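Local coordinates for protein paraflagellar rod component (Trypanosoma brucei, PDB 2Q0X) that is of unknown function but adopts the alpha/beta-hydrolase fold and is named as a component of the paraflagellar rod, at residues Gly83-His87 with Ala88-Glu92; Glu170-Gly173 with Glu174-Leu177. One frame throughout, in Å; residues are numbered along the deposited sequence.

How the interactions relate
Interaction 1 starts a helix and interaction 2 follows the end of one. Residues 83-92 lead from the loop after strand 69-73 into helix 87-104, while residues 170-177 leave helix 154-170 and run toward helix 189-193. Interaction 1 is partly buried, its centre about 15 Å from the centre of the chain, against about 23 Å for interaction 2, which is nonetheless largely covered, the second subunit packing on it. The first relies on side-chain carboxylates accepting N-H groups, the second on a backbone-bonded beta turn whose end residues also pair by charge. The two meet where Pro84 CG packs 3.4 Å from Glu174 N, and both touch the second subunit.

Interaction 1. Residues Gly83-His87 with Ala88-Glu92; sequences GPQDH and AHDAE
Asp86 OD1 is gripped by two donors of His89, which reach it from opposite faces of the carboxylate plane. His89 ND1 lies 2.7 Å from Asp86 OD1, on the syn side but tilted out of the carboxylate plane, while His89 N, 3.1 Å from Asp86 OD1, comes nearly along the C-O axis. Asp86 sits at the N-cap of helix 87-104, and this second bond is its capping bond. With chi1 at 77°, Asp86 CG sits between its own backbone N and carbonyl carbon, which lets the short side chain reach forward to the N-H of His89; aspartate is just long enough for this. Regular helical bonding begins just behind: Asp90 N donates almost straight to Asp86 O (3.2 Å), and Ala91 N to His87 O (3.0 Å).

The extended side chain of Gln85 crosses that of His89 at a slant, Gln85 CG packed 3.3 Å from His89 CB. Gln85 NE2 reaches Asp90 OD1 at 2.6 Å, on the anti side and out of the carboxylate plane, though close to the amide's own plane. NE2 also donates to Asp93, so a primary amide suits the place. Asp90 OD2 takes Ser77 OG and a salt bridge from Arg191, tying the helix start to the preceding loop and helix 189-193. The Asp86 carboxylate would probably stabilise positive charge on the His89 ring.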
loop_
_atom_site.group_PDB
_atom_site.type_symbol
_atom_site.label_atom_id
_atom_site.label_comp_id
_atom_site.label_asym_id
_atom_site.label_seq_id
_atom_site.Cartn_x
_atom_site.Cartn_y
_atom_site.Cartn_z
ATOM N N GLY A 83 -12.082 -3.322 3.464
ATOM C CA GLY A 83 -13.266 -4.093 3.848
ATOM C C GLY A 83 -13.762 -3.778 5.248
ATOM O O GLY A 83 -14.835 -3.205 5.405
ATOM N N PRO A 84 -12.979 -4.135 6.287
ATOM C CA PRO A 84 -11.644 -4.734 6.286
ATOM C C PRO A 84 -11.649 -6.246 6.033
ATOM O O PRO A 84 -12.504 -6.963 6.535
ATOM C CB PRO A 84 -11.131 -4.426 7.692
ATOM C CG PRO A 84 -12.371 -4.416 8.531
ATOM C CD PRO A 84 -13.484 -3.925 7.657
ATOM N N GLN A 85 -10.655 -6.709 5.289
ATOM C CA GLN A 85 -10.639 -8.060 4.719
ATOM C C GLN A 85 -9.986 -9.101 5.639
ATOM O O GLN A 85 -8.871 -8.890 6.116
ATOM C CB GLN A 85 -9.866 -8.007 3.393
ATOM C CG GLN A 85 -10.139 -9.168 2.477
ATOM C CD GLN A 85 -9.800 -8.876 1.023
ATOM O OE1 GLN A 85 -10.698 -8.791 0.179
ATOM N NE2 GLN A 85 -8.512 -8.725 0.727
ATOM N N ASP A 86 -10.673 -10.217 5.876
ATOM C CA ASP A 86 -10.079 -11.372 6.588
ATOM C C ASP A 86 -9.096 -12.164 5.698
ATOM O O ASP A 86 -8.861 -11.802 4.527
ATOM C CB ASP A 86 -11.171 -12.286 7.192
ATOM C CG ASP A 86 -11.855 -13.192 6.164
ATOM O OD1 ASP A 86 -11.505 -13.167 4.963
ATOM O OD2 ASP A 86 -12.764 -13.950 6.584
ATOM N N HIS A 87 -8.519 -13.234 6.256
ATOM C CA HIS A 87 -7.400 -13.900 5.602
ATOM C C HIS A 87 -7.830 -14.782 4.432
ATOM O O HIS A 87 -7.067 -14.959 3.487
ATOM C CB HIS A 87 -6.508 -14.662 6.610
ATOM C CG HIS A 87 -6.951 -16.060 6.903
ATOM N ND1 HIS A 87 -8.011 -16.349 7.734
ATOM C CD2 HIS A 87 -6.447 -17.252 6.508
ATOM C CE1 HIS A 87 -8.166 -17.659 7.804
ATOM N NE2 HIS A 87 -7.224 -18.229 7.077
ATOM N N ALA A 88 -9.045 -15.319 4.489
ATOM C CA ALA A 88 -9.563 -16.137 3.389
ATOM C C ALA A 88 -9.743 -15.307 2.110
ATOM O O ALA A 88 -9.506 -15.798 1.008
ATOM C CB ALA A 88 -10.892 -16.823 3.789
ATOM N N HIS A 89 -10.163 -14.050 2.265
ATOM C CA HIS A 89 -10.383 -13.176 1.116
ATOM C C HIS A 89 -9.081 -12.640 0.539
ATOM O O HIS A 89 -8.946 -12.587 -0.672
ATOM C CB HIS A 89 -11.348 -12.053 1.472
ATOM C CG HIS A 89 -12.758 -12.522 1.681
ATOM N ND1 HIS A 89 -13.125 -13.298 2.759
ATOM C CD2 HIS A 89 -13.887 -12.319 0.960
ATOM C CE1 HIS A 89 -14.420 -13.563 2.687
ATOM N NE2 HIS A 89 -14.906 -12.979 1.605
ATOM N N ASP A 90 -8.131 -12.257 1.393
ATOM C CA ASP A 90 -6.770 -11.936 0.953
ATOM C C ASP A 90 -6.173 -13.091 0.132
ATOM O O ASP A 90 -5.623 -12.862 -0.942
ATOM C CB ASP A 90 -5.842 -11.691 2.160
ATOM C CG ASP A 90 -5.764 -10.218 2.595
ATOM O OD1 ASP A 90 -6.232 -9.293 1.900
ATOM O OD2 ASP A 90 -5.177 -9.995 3.678
ATOM N N ALA A 91 -6.270 -14.312 0.683
ATOM C CA ALA A 91 -5.829 -15.552 0.027
ATOM C C ALA A 91 -6.442 -15.720 -1.351
ATOM O O ALA A 91 -5.739 -16.001 -2.318
ATOM C CB ALA A 91 -6.198 -16.771 0.887
ATOM N N GLU A 92 -7.752 -15.533 -1.410
ATOM C CA GLU A 92 -8.496 -15.576 -2.652
ATOM C C GLU A 92 -7.984 -14.572 -3.686
ATOM O O GLU A 92 -7.802 -14.925 -4.842
ATOM C CB GLU A 92 -9.986 -15.352 -2.384
ATOM C CG GLU A 92 -10.831 -15.467 -3.630
ATOM C CD GLU A 92 -12.303 -15.566 -3.334
ATOM O OE1 GLU A 92 -12.778 -14.879 -2.389
ATOM O OE2 GLU A 92 -12.993 -16.312 -4.072
#

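Interaction 2. Residues Glu170-Gly173 with Glu174-Leu177; sequences EGRG and EDSL
A type I beta turn from Arg172 to Asp175 redirects the chain just after helix 154-170, and the side chains at its two ends also meet. Asp175 N donates to Arg172 O at 3.0 Å, approaching from above the carbonyl plane. Beside this bond the two side chains run side by side, pointing the same way. Arg172 NH1 donates a bent hydrogen bond, part of a salt bridge, to Asp175 OD2 at 3.1 Å, on the anti side and out of the carboxylate plane; the oxygen lies at the guanidinium edge, although the two flat groups are turned 50° apart. The arginine chain bends at chi2 and chi3 (-98°), which also brings Arg172 NE toward Glu170 OE1 in a weak hydrogen bond within a salt bridge (3.4 Å), making Glu170, Arg172 and Asp175 one network. Arginine suits this place because it offers separate N-H groups to two acids.

Upstream, Gly171 is the C' residue of a Schellman motif closing the helix, its positive phi easily adopted by glycine. A water bridges the helix end to the turn, donating to Gly171 O and accepting from Glu174 N, each at 2.9 Å. Glu174 OE2 accepts from Gly81 N, Glu174 OE1 is hydrogen-bonded to Ser176 OG of the second subunit, and Ser176 OG pairs in turn with Glu174 OE1 of that subunit.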
loop_
_atom_site.group_PDB
_atom_site.type_symbol
_atom_site.label_atom_id
_atom_site.label_comp_id
_atom_site.label_asym_id
_atom_site.label_seq_id
_atom_site.Cartn_x
_atom_site.Cartn_y
_atom_site.Cartn_z
ATOM N N GLU A 170 -18.155 -4.529 17.436
ATOM C CA GLU A 170 -18.215 -3.065 17.386
ATOM C C GLU A 170 -18.016 -2.501 15.977
ATOM O O GLU A 170 -18.252 -1.316 15.745
ATOM C CB GLU A 170 -17.191 -2.468 18.357
ATOM C CG GLU A 170 -17.480 -2.857 19.814
ATOM C CD GLU A 170 -16.387 -2.431 20.779
ATOM O OE1 GLU A 170 -15.201 -2.519 20.407
ATOM O OE2 GLU A 170 -16.722 -2.017 21.912
ATOM N N GLY A 171 -17.597 -3.345 15.036
ATOM C CA GLY A 171 -17.293 -2.895 13.679
ATOM C C GLY A 171 -15.902 -2.292 13.584
ATOM O O GLY A 171 -15.647 -1.453 12.726
ATOM N N ARG A 172 -15.006 -2.732 14.466
ATOM C CA ARG A 172 -13.665 -2.170 14.590
ATOM C C ARG A 172 -12.610 -3.087 13.971
ATOM O O ARG A 172 -11.425 -3.008 14.322
ATOM C CB ARG A 172 -13.327 -1.923 16.063
ATOM C CG ARG A 172 -14.137 -0.822 16.741
ATOM C CD ARG A 172 -13.216 0.094 17.534
ATOM N NE ARG A 172 -13.165 -0.209 18.958
ATOM C CZ ARG A 172 -12.134 0.059 19.766
ATOM N NH1 ARG A 172 -11.017 0.630 19.316
ATOM N NH2 ARG A 172 -12.223 -0.262 21.054
ATOM N N GLY A 173 -13.038 -3.930 13.027
ATOM C CA GLY A 173 -12.153 -4.880 12.345
ATOM C C GLY A 173 -10.907 -4.315 11.673
ATOM O O GLY A 173 -9.912 -5.025 11.536
ATOM N N GLU A 174 -10.957 -3.043 11.256
ATOM C CA GLU A 174 -9.820 -2.367 10.604
ATOM C C GLU A 174 -8.846 -1.718 11.597
ATOM O O GLU A 174 -7.829 -1.178 11.198
ATOM C CB GLU A 174 -10.326 -1.289 9.629
ATOM C CG GLU A 174 -9.288 -0.827 8.571
ATOM C CD GLU A 174 -9.759 0.363 7.715
ATOM O OE1 GLU A 174 -10.094 1.436 8.273
ATOM O OE2 GLU A 174 -9.777 0.222 6.476
ATOM N N ASP A 175 -9.144 -1.769 12.889
ATOM C CA ASP A 175 -8.381 -0.980 13.852
ATOM C C ASP A 175 -7.203 -1.771 14.429
ATOM O O ASP A 175 -7.316 -2.393 15.487
ATOM C CB ASP A 175 -9.314 -0.480 14.956
ATOM C CG ASP A 175 -8.697 0.618 15.800
ATOM O OD1 ASP A 175 -7.537 0.999 15.537
ATOM O OD2 ASP A 175 -9.381 1.090 16.736
ATOM N N SER A 176 -6.067 -1.729 13.740
ATOM C CA SER A 176 -4.895 -2.487 14.168
ATOM C C SER A 176 -4.328 -1.987 15.501
ATOM O O SER A 176 -3.733 -2.758 16.252
ATOM C CB SER A 176 -3.809 -2.480 13.078
ATOM O OG SER A 176 -3.094 -1.257 13.028
ATOM N N LEU A 177 -4.520 -0.698 15.785
ATOM C CA LEU A 177 -4.056 -0.096 17.042
ATOM C C LEU A 177 -4.778 -0.659 18.269
ATOM O O LEU A 177 -4.221 -0.653 19.372
ATOM C CB LEU A 177 -4.156 1.446 17.017
ATOM C CG LEU A 177 -2.856 2.184 16.658
ATOM C CD1 LEU A 177 -2.461 1.973 15.214
ATOM C CD2 LEU A 177 -2.978 3.672 16.944
HETATM O O HOH W 1 -13.055 -1.076 11.462
#